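Local coordinates for protein 4-alpha-glucanotransferase (Corynebacterium glutamicum, PDB 5B68) that belongs to the amylomaltase family and combines an N-terminal helical region and a beta sandwich with a TIM-barrel domain, at residues A[5-10]-A[37-42]; A[11-16]-A[63-68]; A[44-49]-A[55-60]; A[68-73]-A[121-126]. All coordinates share one frame; numbering follows the deposited sequence.

Overall arrangement
Helices 5-13, 32-41 and 54-69 pack together in the N-terminal region, and the four contacts follow them outward to the beta sandwich. Interaction 1 is buried and made of leucines alone, joining helices 5-13 and 32-41. Interaction 2 takes the far end of helix 5-13 to helix 54-69 at the surface, through a leucine and aromatic rings. Interaction 3, largely buried, sets the loop after helix 32-41 on helix 54-69 and adds polar bonds to a sulfate that also meets interaction 2. Interaction 4, partly buried, lies at the end of helix 54-69, against a hairpin of the sandwich; an Asp66-Arg121 salt bridge ties it to interaction 2.

Interaction 1 (A[5-10]-A[37-42]); sequences RFLNEL and KILRAL
Leu39 of helix 32-41 places one methyl against Leu7 and Leu10 of helix 5-13, a small helix-helix interface within the N-terminal helical region. The tight part rests on a single carbon. CD1 of Leu39 lies 4.0 Å from CD2 of Leu7 and 3.9 Å from CD2 of Leu10. The two partners are three residues apart in sequence, about one turn of the helix, and both offer the same branch. Leu10 points its CB at the other helix and holds CG anti to the backbone N (chi1 -172°), whereas the CB of Leu7 is directed to the side of the contact and the end of its side chain approaches Leu39. All three residues are buried, and no hydrogen bond crosses the interface, so its cohesion is apolar.

Away from the leucines the residues are more open. Phe6 is partly exposed, though it packs against Ile57 and Gln58 of helix 54-69, and it carries the aliphatic CD of Arg5 over the centre of its ring, 3.7 Å above the plane. On helix 32-41, Lys37, partly exposed, forms a salt bridge with Asp33. Back in the buried part, Leu10 also touches with its CG, 4.1 Å from CD1 of Leu39.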
loop_
_atom_site.group_PDB
_atom_site.type_symbol
_atom_site.label_atom_id
_atom_site.label_comp_id
_atom_site.label_asym_id
_atom_site.label_seq_id
_atom_site.Cartn_x
_atom_site.Cartn_y
_atom_site.Cartn_z
ATOM N N ARG A 5 -9.434 22.349 28.870
ATOM C CA ARG A 5 -9.472 23.346 27.814
ATOM C C ARG A 5 -8.100 23.603 27.182
ATOM O O ARG A 5 -8.002 23.772 25.997
ATOM C CB ARG A 5 -10.150 24.643 28.279
ATOM C CG ARG A 5 -9.319 25.547 29.150
ATOM C CD ARG A 5 -8.877 26.760 28.356
ATOM N NE ARG A 5 -9.157 28.032 29.013
ATOM C CZ ARG A 5 -9.106 29.216 28.402
ATOM N NH1 ARG A 5 -9.376 30.323 29.068
ATOM N NH2 ARG A 5 -8.796 29.294 27.125
ATOM N N PHE A 6 -7.054 23.623 27.980
ATOM C CA PHE A 6 -5.699 23.855 27.494
ATOM C C PHE A 6 -5.214 22.593 26.771
ATOM O O PHE A 6 -4.547 22.687 25.762
ATOM C CB PHE A 6 -4.753 24.244 28.665
ATOM C CG PHE A 6 -5.136 25.551 29.340
ATOM C CD1 PHE A 6 -5.066 26.756 28.644
ATOM C CD2 PHE A 6 -5.618 25.567 30.658
ATOM C CE1 PHE A 6 -5.447 27.970 29.237
ATOM C CE2 PHE A 6 -6.001 26.773 31.253
ATOM C CZ PHE A 6 -5.894 27.973 30.558
ATOM N N LEU A 7 -5.523 21.402 27.278
ATOM C CA LEU A 7 -5.160 20.194 26.584
ATOM C C LEU A 7 -5.832 20.080 25.205
ATOM O O LEU A 7 -5.192 19.703 24.223
ATOM C CB LEU A 7 -5.512 18.934 27.387
ATOM C CG LEU A 7 -4.470 17.958 27.862
ATOM C CD1 LEU A 7 -5.175 16.640 28.225
ATOM C CD2 LEU A 7 -3.377 17.731 26.836
ATOM N N ASN A 8 -7.104 20.400 25.125
ATOM C CA ASN A 8 -7.812 20.487 23.823
ATOM C C ASN A 8 -7.180 21.506 22.884
ATOM O O ASN A 8 -7.020 21.243 21.673
ATOM C CB ASN A 8 -9.295 20.871 24.002
ATOM C CG ASN A 8 -10.115 19.748 24.581
ATOM O OD1 ASN A 8 -9.688 18.618 24.613
ATOM N ND2 ASN A 8 -11.283 20.090 25.117
ATOM N N GLU A 9 -6.768 22.639 23.430
ATOM C CA GLU A 9 -6.149 23.647 22.615
ATOM C C GLU A 9 -4.867 23.093 22.022
ATOM O O GLU A 9 -4.617 23.276 20.817
ATOM C CB GLU A 9 -5.852 24.921 23.405
ATOM C CG GLU A 9 -5.469 26.117 22.536
ATOM C CD GLU A 9 -5.244 27.412 23.336
ATOM O OE1 GLU A 9 -4.766 28.374 22.740
ATOM O OE2 GLU A 9 -5.540 27.473 24.537
ATOM N N LEU A 10 -4.104 22.404 22.838
ATOM C CA LEU A 10 -2.845 21.855 22.388
ATOM C C LEU A 10 -3.031 20.734 21.387
ATOM O O LEU A 10 -2.374 20.685 20.365
ATOM C CB LEU A 10 -2.042 21.392 23.578
ATOM C CG LEU A 10 -0.594 20.952 23.325
ATOM C CD1 LEU A 10 0.319 22.027 22.732
ATOM C CD2 LEU A 10 -0.020 20.465 24.623
ATOM N N LYS A 37 -0.264 11.163 25.873
ATOM C CA LYS A 37 0.697 10.163 25.356
ATOM C C LYS A 37 0.895 10.311 23.826
ATOM O O LYS A 37 1.978 10.135 23.328
ATOM C CB LYS A 37 0.244 8.739 25.657
ATOM C CG LYS A 37 0.470 8.432 27.121
ATOM C CD LYS A 37 -0.217 7.154 27.546
ATOM C CE LYS A 37 0.335 6.726 28.907
ATOM N NZ LYS A 37 -0.621 5.719 29.496
ATOM N N ILE A 38 -0.156 10.667 23.116
ATOM C CA ILE A 38 -0.028 10.881 21.667
ATOM C C ILE A 38 0.738 12.186 21.425
ATOM O O ILE A 38 1.621 12.192 20.607
ATOM C CB ILE A 38 -1.392 10.901 20.959
ATOM C CG1 ILE A 38 -2.053 9.529 21.134
ATOM C CG2 ILE A 38 -1.227 11.223 19.446
ATOM C CD1 ILE A 38 -1.210 8.386 20.662
ATOM N N LEU A 39 0.472 13.236 22.187
ATOM C CA LEU A 39 1.294 14.469 22.063
ATOM C C LEU A 39 2.782 14.213 22.310
ATOM O O LEU A 39 3.627 14.674 21.566
ATOM C CB LEU A 39 0.760 15.546 22.970
ATOM C CG LEU A 39 -0.561 16.117 22.455
ATOM C CD1 LEU A 39 -1.303 16.907 23.534
ATOM C CD2 LEU A 39 -0.335 17.067 21.291
ATOM N N ARG A 40 3.081 13.430 23.326
ATOM C CA ARG A 40 4.469 13.050 23.616
ATOM C C ARG A 40 5.093 12.189 22.523
ATOM O O ARG A 40 6.263 12.454 22.119
ATOM C CB ARG A 40 4.530 12.346 24.964
ATOM C CG ARG A 40 4.363 13.266 26.174
ATOM C CD ARG A 40 4.286 12.507 27.526
ATOM N NE ARG A 40 5.378 11.557 27.681
ATOM C CZ ARG A 40 6.680 11.865 27.784
ATOM N NH1 ARG A 40 7.565 10.875 27.907
ATOM N NH2 ARG A 40 7.137 13.123 27.756
ATOM N N ALA A 41 4.279 11.279 21.938
ATOM C CA ALA A 41 4.729 10.496 20.778
ATOM C C ALA A 41 5.062 11.413 19.590
ATOM O O ALA A 41 5.918 11.116 18.771
ATOM C CB ALA A 41 3.656 9.471 20.427
ATOM N N LEU A 42 4.387 12.554 19.508
ATOM C CA LEU A 42 4.697 13.559 18.447
ATOM C C LEU A 42 5.832 14.472 18.839
ATOM O O LEU A 42 6.109 15.444 18.128
ATOM C CB LEU A 42 3.429 14.362 18.142
ATOM C CG LEU A 42 2.296 13.583 17.502
ATOM C CD1 LEU A 42 1.100 14.512 17.362
ATOM C CD2 LEU A 42 2.659 12.870 16.207
#

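Interaction 2 (A[11-16]-A[63-68]); sequences ADLYGV and LFHDRE. With SO4 (sulfate ion), chain G.
The C-terminal end of helix 5-13 docks on helix 54-69 through Leu13 and Tyr14, which meet two sides of the Phe64 ring. Leu13 covers a face: its CB stands 3.9 Å from the Phe64 ring centroid and 8° off the ring normal, a CH-pi contact. Its CD1 lies 3.8 Å from CD2 of Phe64, and its CD2 reaches CE1 of His65 at 3.7 Å, with the side chains of Leu13 and His65 crossing at about a right angle. Phe64 reaches this position because its CG is anti to the backbone N (chi1 -179°), which carries the ring toward helix 5-13.

Tyr14 takes the edge of the same ring. The pair is T-shaped, with the edge of Phe64 directed at the face of Tyr14, centroids 5.1 Å apart and planes at 69°; the tyrosine OH sits in the plane of the Phe64 ring near CD1. The backbone behind these two residues closes in a Schellman motif: Gly15, with positive phi, leaves the helix, and Val16 N and Gly15 N bond back to Ala11 O and Asp12 O.

About one turn beyond Phe64, Arg67 extends from CG to NE toward a sulfate ion. Its NH1 donates to O1 and its NH2 to O2 of the sulfate, each at 2.9 Å and nearly straight, so the ion is met by the guanidinium edge. Arg59, Gln60 and Asn45 bind the same sulfate.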
loop_
_atom_site.group_PDB
_atom_site.type_symbol
_atom_site.label_atom_id
_atom_site.label_comp_id
_atom_site.label_asym_id
_atom_site.label_seq_id
_atom_site.Cartn_x
_atom_site.Cartn_y
_atom_site.Cartn_z
ATOM N N ALA A 11 -3.923 19.811 21.716
ATOM C CA ALA A 11 -4.295 18.749 20.793
ATOM C C ALA A 11 -4.703 19.306 19.417
ATOM O O ALA A 11 -4.235 18.768 18.396
ATOM C CB ALA A 11 -5.470 17.933 21.398
ATOM N N ASP A 12 -5.545 20.335 19.364
ATOM C CA ASP A 12 -5.925 20.959 18.099
ATOM C C ASP A 12 -4.747 21.454 17.283
ATOM O O ASP A 12 -4.734 21.269 16.072
ATOM C CB ASP A 12 -6.864 22.164 18.283
ATOM C CG ASP A 12 -8.229 21.776 18.771
ATOM O OD1 ASP A 12 -8.636 20.593 18.759
ATOM O OD2 ASP A 12 -8.876 22.701 19.281
ATOM N N LEU A 13 -3.750 22.056 17.930
ATOM C CA LEU A 13 -2.576 22.621 17.171
ATOM C C LEU A 13 -1.734 21.512 16.513
ATOM O O LEU A 13 -1.102 21.703 15.466
ATOM C CB LEU A 13 -1.674 23.409 18.099
ATOM C CG LEU A 13 -2.310 24.692 18.659
ATOM C CD1 LEU A 13 -1.361 25.218 19.719
ATOM C CD2 LEU A 13 -2.634 25.718 17.590
ATOM N N TYR A 14 -1.743 20.346 17.144
ATOM C CA TYR A 14 -1.044 19.157 16.618
ATOM C C TYR A 14 -1.888 18.177 15.841
ATOM O O TYR A 14 -1.398 17.157 15.421
ATOM C CB TYR A 14 -0.332 18.476 17.787
ATOM C CG TYR A 14 0.894 19.232 18.206
ATOM C CD1 TYR A 14 2.111 19.059 17.527
ATOM C CD2 TYR A 14 0.849 20.159 19.264
ATOM C CE1 TYR A 14 3.217 19.775 17.897
ATOM C CE2 TYR A 14 1.966 20.847 19.651
ATOM C CZ TYR A 14 3.144 20.656 18.968
ATOM O OH TYR A 14 4.237 21.370 19.396
ATOM N N GLY A 15 -3.161 18.508 15.615
ATOM C CA GLY A 15 -4.032 17.660 14.857
ATOM C C GLY A 15 -4.406 16.350 15.525
ATOM O O GLY A 15 -4.688 15.358 14.823
ATOM N N VAL A 16 -4.532 16.358 16.849
ATOM C CA VAL A 16 -4.841 15.168 17.578
ATOM C C VAL A 16 -6.294 15.291 17.934
ATOM O O VAL A 16 -6.701 16.290 18.552
ATOM C CB VAL A 16 -3.993 15.022 18.826
ATOM C CG1 VAL A 16 -4.374 13.735 19.582
ATOM C CG2 VAL A 16 -2.507 15.025 18.461
ATOM N N LEU A 63 4.873 27.936 22.973
ATOM C CA LEU A 63 6.023 27.490 22.206
ATOM C C LEU A 63 5.627 27.086 20.767
ATOM O O LEU A 63 6.383 27.377 19.834
ATOM C CB LEU A 63 6.814 26.360 22.853
ATOM C CG LEU A 63 7.729 26.865 23.995
ATOM C CD1 LEU A 63 8.093 25.701 24.912
ATOM C CD2 LEU A 63 9.016 27.557 23.496
ATOM N N PHE A 64 4.446 26.482 20.613
ATOM C CA PHE A 64 3.976 26.142 19.252
ATOM C C PHE A 64 3.832 27.442 18.418
ATOM O O PHE A 64 4.357 27.521 17.310
ATOM C CB PHE A 64 2.641 25.411 19.300
ATOM C CG PHE A 64 2.140 25.022 17.955
ATOM C CD1 PHE A 64 2.593 23.846 17.381
ATOM C CD2 PHE A 64 1.344 25.917 17.180
ATOM C CE1 PHE A 64 2.146 23.473 16.120
ATOM C CE2 PHE A 64 0.919 25.542 15.906
ATOM C CZ PHE A 64 1.367 24.356 15.383
ATOM N N HIS A 65 3.121 28.465 18.959
ATOM C CA HIS A 65 2.904 29.719 18.183
ATOM C C HIS A 65 4.218 30.431 17.924
ATOM O O HIS A 65 4.464 30.918 16.853
ATOM C CB HIS A 65 1.841 30.616 18.815
ATOM C CG HIS A 65 0.499 29.997 18.842
ATOM N ND1 HIS A 65 -0.208 29.723 17.695
ATOM C CD2 HIS A 65 -0.290 29.616 19.871
ATOM C CE1 HIS A 65 -1.384 29.203 18.014
ATOM N NE2 HIS A 65 -1.441 29.111 19.331
ATOM N N ASP A 66 5.100 30.415 18.893
ATOM C CA ASP A 66 6.369 31.070 18.721
ATOM C C ASP A 66 7.270 30.380 17.679
ATOM O O ASP A 66 7.904 31.008 16.866
ATOM C CB ASP A 66 7.131 31.162 20.053
ATOM C CG ASP A 66 6.530 32.147 21.013
ATOM O OD1 ASP A 66 5.609 32.887 20.675
ATOM O OD2 ASP A 66 6.994 32.095 22.162
ATOM N N ARG A 67 7.295 29.060 17.716
ATOM C CA ARG A 67 8.067 28.307 16.767
ATOM C C ARG A 67 7.497 28.470 15.369
ATOM O O ARG A 67 8.272 28.592 14.428
ATOM C CB ARG A 67 8.180 26.852 17.217
ATOM C CG ARG A 67 9.318 26.740 18.274
ATOM C CD ARG A 67 9.207 25.538 19.198
ATOM N NE ARG A 67 10.244 25.595 20.236
ATOM C CZ ARG A 67 10.288 24.761 21.275
ATOM N NH1 ARG A 67 9.366 23.809 21.422
ATOM N NH2 ARG A 67 11.266 24.851 22.177
ATOM N N GLU A 68 6.174 28.574 15.254
ATOM C CA GLU A 68 5.560 28.833 13.937
ATOM C C GLU A 68 5.968 30.199 13.441
ATOM O O GLU A 68 6.227 30.355 12.247
ATOM C CB GLU A 68 4.059 28.764 13.944
ATOM C CG GLU A 68 3.490 27.342 13.969
ATOM C CD GLU A 68 4.016 26.511 12.837
ATOM O OE1 GLU A 68 3.624 26.818 11.694
ATOM O OE2 GLU A 68 4.810 25.588 13.073
HETATM S S SO4 G . 10.591 22.196 24.836
HETATM O O1 SO4 G . 9.788 21.970 23.614
HETATM O O2 SO4 G . 11.370 23.465 24.676
HETATM O O3 SO4 G . 9.722 22.371 26.014
HETATM O O4 SO4 G . 11.472 20.973 24.883
#

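Interaction 3 (A[44-49]-A[55-60]). With SO4 (sulfate ion), chain G.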
loop_
_atom_site.group_PDB
_atom_site.type_symbol
_atom_site.label_atom_id
_atom_site.label_comp_id
_atom_site.label_asym_id
_atom_site.label_seq_id
_atom_site.Cartn_x
_atom_site.Cartn_y
_atom_site.Cartn_z
ATOM N N VAL A 44 6.051 16.303 21.765
ATOM C CA VAL A 44 5.705 17.405 22.607
ATOM C C VAL A 44 6.244 17.108 24.016
ATOM O O VAL A 44 5.966 16.042 24.588
ATOM C CB VAL A 44 4.199 17.702 22.610
ATOM C CG1 VAL A 44 3.910 18.910 23.478
ATOM C CG2 VAL A 44 3.660 17.939 21.153
ATOM N N ASN A 45 7.054 18.023 24.520
ATOM C CA ASN A 45 7.646 17.894 25.853
ATOM C C ASN A 45 6.607 18.208 26.988
ATOM O O ASN A 45 6.411 19.354 27.357
ATOM C CB ASN A 45 8.864 18.811 25.906
ATOM C CG ASN A 45 9.634 18.702 27.209
ATOM O OD1 ASN A 45 9.287 17.933 28.083
ATOM N ND2 ASN A 45 10.701 19.484 27.327
ATOM N N LEU A 46 5.955 17.157 27.462
ATOM C CA LEU A 46 5.046 17.181 28.585
ATOM C C LEU A 46 5.557 16.112 29.513
ATOM O O LEU A 46 6.107 15.122 29.066
ATOM C CB LEU A 46 3.644 16.786 28.173
ATOM C CG LEU A 46 2.913 17.614 27.137
ATOM C CD1 LEU A 46 1.636 16.898 26.753
ATOM C CD2 LEU A 46 2.622 18.978 27.713
ATOM N N ASP A 47 5.346 16.282 30.805
ATOM C CA ASP A 47 6.020 15.423 31.773
ATOM C C ASP A 47 5.690 13.925 31.637
ATOM O O ASP A 47 4.564 13.539 31.345
ATOM C CB ASP A 47 5.828 15.938 33.201
ATOM C CG ASP A 47 6.874 16.996 33.596
ATOM O OD1 ASP A 47 7.321 17.772 32.721
ATOM O OD2 ASP A 47 7.247 17.061 34.792
ATOM N N THR A 48 6.738 13.126 31.844
ATOM C CA THR A 48 6.822 11.687 31.569
ATOM C C THR A 48 5.881 10.867 32.425
ATOM O O THR A 48 5.502 9.757 32.073
ATOM C CB THR A 48 8.252 11.172 31.758
ATOM O OG1 THR A 48 8.786 11.713 32.968
ATOM C CG2 THR A 48 9.118 11.602 30.599
ATOM N N SER A 49 5.471 11.461 33.533
ATOM C CA SER A 49 4.446 10.901 34.381
ATOM C C SER A 49 3.149 10.853 33.589
ATOM O O SER A 49 2.223 10.111 33.913
ATOM C CB SER A 49 4.269 11.759 35.621
ATOM O OG SER A 49 5.400 11.632 36.459
ATOM N N ASP A 55 0.322 24.938 33.654
ATOM C CA ASP A 55 1.498 25.695 33.213
ATOM C C ASP A 55 2.234 25.058 32.055
ATOM O O ASP A 55 2.520 25.747 31.099
ATOM C CB ASP A 55 2.536 25.940 34.338
ATOM C CG ASP A 55 2.140 27.064 35.279
ATOM O OD1 ASP A 55 1.102 27.726 35.047
ATOM O OD2 ASP A 55 2.877 27.278 36.273
ATOM N N ALA A 56 2.524 23.755 32.115
ATOM C CA ALA A 56 3.372 23.119 31.142
ATOM C C ALA A 56 2.617 23.038 29.779
ATOM O O ALA A 56 3.227 23.045 28.716
ATOM C CB ALA A 56 3.784 21.709 31.609
ATOM N N ILE A 57 1.298 22.878 29.854
ATOM C CA ILE A 57 0.482 22.759 28.638
ATOM C C ILE A 57 0.417 24.126 28.033
ATOM O O ILE A 57 0.596 24.275 26.826
ATOM C CB ILE A 57 -0.912 22.187 28.936
ATOM C CG1 ILE A 57 -0.828 20.692 29.218
ATOM C CG2 ILE A 57 -1.863 22.358 27.768
ATOM C CD1 ILE A 57 -2.048 20.212 29.946
ATOM N N GLN A 58 0.149 25.150 28.845
ATOM C CA GLN A 58 0.106 26.537 28.330
ATOM C C GLN A 58 1.435 26.945 27.735
ATOM O O GLN A 58 1.500 27.666 26.724
ATOM C CB GLN A 58 -0.367 27.543 29.404
ATOM C CG GLN A 58 -1.849 27.378 29.702
ATOM C CD GLN A 58 -2.394 28.288 30.778
ATOM O OE1 GLN A 58 -2.420 27.947 31.970
ATOM N NE2 GLN A 58 -2.899 29.429 30.346
ATOM N N ARG A 59 2.509 26.501 28.357
ATOM C CA ARG A 59 3.810 26.811 27.820
ATOM C C ARG A 59 4.031 26.074 26.475
ATOM O O ARG A 59 4.705 26.614 25.596
ATOM C CB ARG A 59 4.884 26.474 28.821
ATOM C CG ARG A 59 6.312 26.612 28.327
ATOM C CD ARG A 59 7.354 26.201 29.382
ATOM N NE ARG A 59 8.695 26.250 28.782
ATOM C CZ ARG A 59 9.328 25.227 28.218
ATOM N NH1 ARG A 59 8.789 24.019 28.190
ATOM N NH2 ARG A 59 10.533 25.420 27.678
ATOM N N GLN A 60 3.522 24.856 26.343
ATOM C CA GLN A 60 3.604 24.178 25.020
ATOM C C GLN A 60 2.747 24.882 23.959
ATOM O O GLN A 60 3.134 24.905 22.808
ATOM C CB GLN A 60 3.305 22.708 25.128
ATOM C CG GLN A 60 4.397 21.913 25.828
ATOM C CD GLN A 60 5.743 22.035 25.162
ATOM O OE1 GLN A 60 5.861 21.935 23.939
ATOM N NE2 GLN A 60 6.777 22.331 25.945
HETATM S S SO4 G . 10.591 22.196 24.836
HETATM O O1 SO4 G . 9.788 21.970 23.614
HETATM O O2 SO4 G . 11.370 23.465 24.676
HETATM O O3 SO4 G . 9.722 22.371 26.014
HETATM O O4 SO4 G . 11.472 20.973 24.883
HETATM O O HOH W 1 7.790 20.323 22.817
#
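Gln60 and Asn45 meet across the contact and bind the same sulfate ion, which probably comes from the crystallisation liquor. Sulfate O3 gathers the donors: Gln60 NE2 at 2.9 Å, with an N-H...O angle of 141°, and Arg59 NH1 also at 2.9 Å. Asn45 ND2 gives its straighter bond to sulfate O4, 3.0 Å at 168°, and only a weak one to O3. A water joins this shell: it accepts from Asn45 N and donates to sulfate O1 and, at 2.8 Å, to Gln60 OE1. The Gln60 amide is thus held at both ends, which fixes its rotation. NE2 also comes near Asn45 O, but at an angle too poor for a hydrogen bond.

Apolar neighbours position these groups where the loop after helix 32-41 packs on helix 54-69. Val44 CG1 lies 3.6 Å from Gln60 OE1 as the two side chains run past each other in opposite directions. Leu46 CD2 rests 3.9 Å from Gln60 CG and 4.1 Å from Ile57 CG1. Leu46 also leans on Val36 and Leu39, so the loop lies between helices 32-41 and 54-69. Further out, Ile57 packs on Phe6 and Leu7 of helix 5-13.

Arg67 adds a second guanidinium to the ion. With two arginines, two side-chain amides and a water supplying the donors, the site is suited to an anion, whose charge the arginines would probably offset.

Interaction 4 (A[68-73]-A[121-126])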
loop_
_atom_site.group_PDB
_atom_site.type_symbol
_atom_site.label_atom_id
_atom_site.label_comp_id
_atom_site.label_asym_id
_atom_site.label_seq_id
_atom_site.Cartn_x
_atom_site.Cartn_y
_atom_site.Cartn_z
ATOM N N GLU A 68 6.174 28.574 15.254
ATOM C CA GLU A 68 5.560 28.833 13.937
ATOM C C GLU A 68 5.968 30.199 13.441
ATOM O O GLU A 68 6.227 30.355 12.247
ATOM C CB GLU A 68 4.059 28.764 13.944
ATOM C CG GLU A 68 3.490 27.342 13.969
ATOM C CD GLU A 68 4.016 26.511 12.837
ATOM O OE1 GLU A 68 3.624 26.818 11.694
ATOM O OE2 GLU A 68 4.810 25.588 13.073
ATOM N N PHE A 69 6.075 31.149 14.362
ATOM C CA PHE A 69 6.424 32.537 13.988
ATOM C C PHE A 69 7.851 32.710 13.586
ATOM O O PHE A 69 8.183 33.706 12.922
ATOM C CB PHE A 69 5.959 33.542 15.085
ATOM C CG PHE A 69 5.705 34.900 14.541
ATOM C CD1 PHE A 69 4.527 35.154 13.880
ATOM C CD2 PHE A 69 6.714 35.890 14.579
ATOM C CE1 PHE A 69 4.295 36.430 13.351
ATOM C CE2 PHE A 69 6.500 37.138 14.050
ATOM C CZ PHE A 69 5.301 37.399 13.401
ATOM N N THR A 70 8.741 31.770 13.940
ATOM C CA THR A 70 10.154 31.851 13.596
ATOM C C THR A 70 10.552 30.856 12.516
ATOM O O THR A 70 11.717 30.708 12.201
ATOM C CB THR A 70 11.031 31.694 14.842
ATOM O OG1 THR A 70 10.700 30.459 15.504
ATOM C CG2 THR A 70 10.682 32.819 15.767
ATOM N N ARG A 71 9.597 30.216 11.858
ATOM C CA ARG A 71 9.872 29.387 10.675
ATOM C C ARG A 71 10.177 30.282 9.485
ATOM O O ARG A 71 9.291 31.006 9.033
ATOM C CB ARG A 71 8.629 28.555 10.293
ATOM C CG ARG A 71 8.368 27.294 11.125
ATOM C CD ARG A 71 7.310 26.429 10.432
ATOM N NE ARG A 71 6.966 25.252 11.242
ATOM C CZ ARG A 71 7.705 24.144 11.305
ATOM N NH1 ARG A 71 7.282 23.131 12.096
ATOM N NH2 ARG A 71 8.822 24.048 10.628
ATOM N N PRO A 72 11.382 30.231 8.983
ATOM C CA PRO A 72 11.680 31.167 7.929
ATOM C C PRO A 72 10.863 30.896 6.673
ATOM O O PRO A 72 10.303 31.852 6.079
ATOM C CB PRO A 72 13.186 30.989 7.714
ATOM C CG PRO A 72 13.706 30.491 9.032
ATOM C CD PRO A 72 12.610 29.567 9.503
ATOM N N LEU A 73 10.770 29.614 6.283
ATOM C CA LEU A 73 9.850 29.144 5.282
ATOM C C LEU A 73 8.926 28.114 5.921
ATOM O O LEU A 73 9.258 27.563 6.978
ATOM C CB LEU A 73 10.572 28.481 4.123
ATOM C CG LEU A 73 11.275 29.480 3.158
ATOM C CD1 LEU A 73 12.250 28.797 2.295
ATOM C CD2 LEU A 73 10.233 30.235 2.327
ATOM N N ARG A 121 6.830 40.508 16.097
ATOM C CA ARG A 121 6.867 40.035 17.475
ATOM C C ARG A 121 8.288 39.782 17.937
ATOM O O ARG A 121 9.142 39.328 17.179
ATOM C CB ARG A 121 6.061 38.726 17.662
ATOM C CG ARG A 121 4.668 38.675 17.042
ATOM C CD ARG A 121 4.006 37.324 17.383
ATOM N NE ARG A 121 4.331 36.985 18.781
ATOM C CZ ARG A 121 4.620 35.763 19.253
ATOM N NH1 ARG A 121 4.978 35.642 20.523
ATOM N NH2 ARG A 121 4.603 34.662 18.492
ATOM N N GLU A 122 8.572 40.115 19.193
ATOM C CA GLU A 122 9.858 39.772 19.808
ATOM C C GLU A 122 9.746 38.405 20.446
ATOM O O GLU A 122 8.873 38.187 21.275
ATOM C CB GLU A 122 10.309 40.801 20.880
ATOM C CG GLU A 122 11.688 40.416 21.479
ATOM C CD GLU A 122 12.334 41.435 22.424
ATOM O OE1 GLU A 122 13.339 42.072 22.023
ATOM O OE2 GLU A 122 11.874 41.563 23.577
ATOM N N ILE A 123 10.668 37.511 20.074
ATOM C CA ILE A 123 10.680 36.107 20.515
ATOM C C ILE A 123 12.123 35.803 20.853
ATOM O O ILE A 123 13.019 36.005 20.048
ATOM C CB ILE A 123 10.175 35.146 19.413
ATOM C CG1 ILE A 123 8.724 35.475 19.073
ATOM C CG2 ILE A 123 10.259 33.698 19.902
ATOM C CD1 ILE A 123 8.160 34.822 17.832
ATOM N N ASP A 124 12.372 35.383 22.082
ATOM C CA ASP A 124 13.769 35.199 22.573
ATOM C C ASP A 124 14.774 36.322 22.248
ATOM O O ASP A 124 15.893 36.055 21.884
ATOM C CB ASP A 124 14.303 33.867 22.076
ATOM C CG ASP A 124 13.456 32.738 22.509
ATOM O OD1 ASP A 124 12.862 32.866 23.610
ATOM O OD2 ASP A 124 13.355 31.731 21.760
ATOM N N GLY A 125 14.342 37.571 22.371
ATOM C CA GLY A 125 15.184 38.723 22.129
ATOM C C GLY A 125 15.423 39.133 20.682
ATOM O O GLY A 125 16.189 40.052 20.440
ATOM N N ILE A 126 14.806 38.461 19.704
ATOM C CA ILE A 126 14.904 38.902 18.329
ATOM C C ILE A 126 13.521 39.388 17.945
ATOM O O ILE A 126 12.536 38.708 18.237
ATOM C CB ILE A 126 15.477 37.779 17.402
ATOM C CG1 ILE A 126 16.925 37.494 17.837
ATOM C CG2 ILE A 126 15.387 38.180 15.921
ATOM C CD1 ILE A 126 17.651 36.423 17.074
#
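Arg121 lays its aliphatic chain across one face of the Phe69 ring. Its CD stands above the ring centre, 3.9 Å from the centroid and 1° off the normal, a CH-pi contact, and its CG is 3.8 Å from Phe69 CE2. A bend at chi3 (40°) then folds the guanidinium back toward the helix, bringing NH2 to 3.8 Å from Phe69 CB. The guanidinium plane is turned 58° from the ring, and its CZ is 5.4 Å from the centroid, so any cation-pi attraction is weak at most. The charged end is paired with Asp66 of helix 54-69 in a salt bridge.

Arg121 and Ile123 belong to a beta hairpin of the MalQ N-terminal beta sandwich, in which strand 121-123 turns through a type I' turn, Ile123 to Ile126, into strand 126-134. Both point at the end of helix 54-69, while Glu122 points away.

Ile123 CD1 approaches the Phe69 ring obliquely, 3.7 Å from CD2, and lies against one face of the Arg121 guanidinium. It also meets Thr70 CG2 tip to tip at 3.8 Å. Thr70 directs OG1 elsewhere, bonding to the carbonyls of Asp66 and Arg67 in the last helical turn.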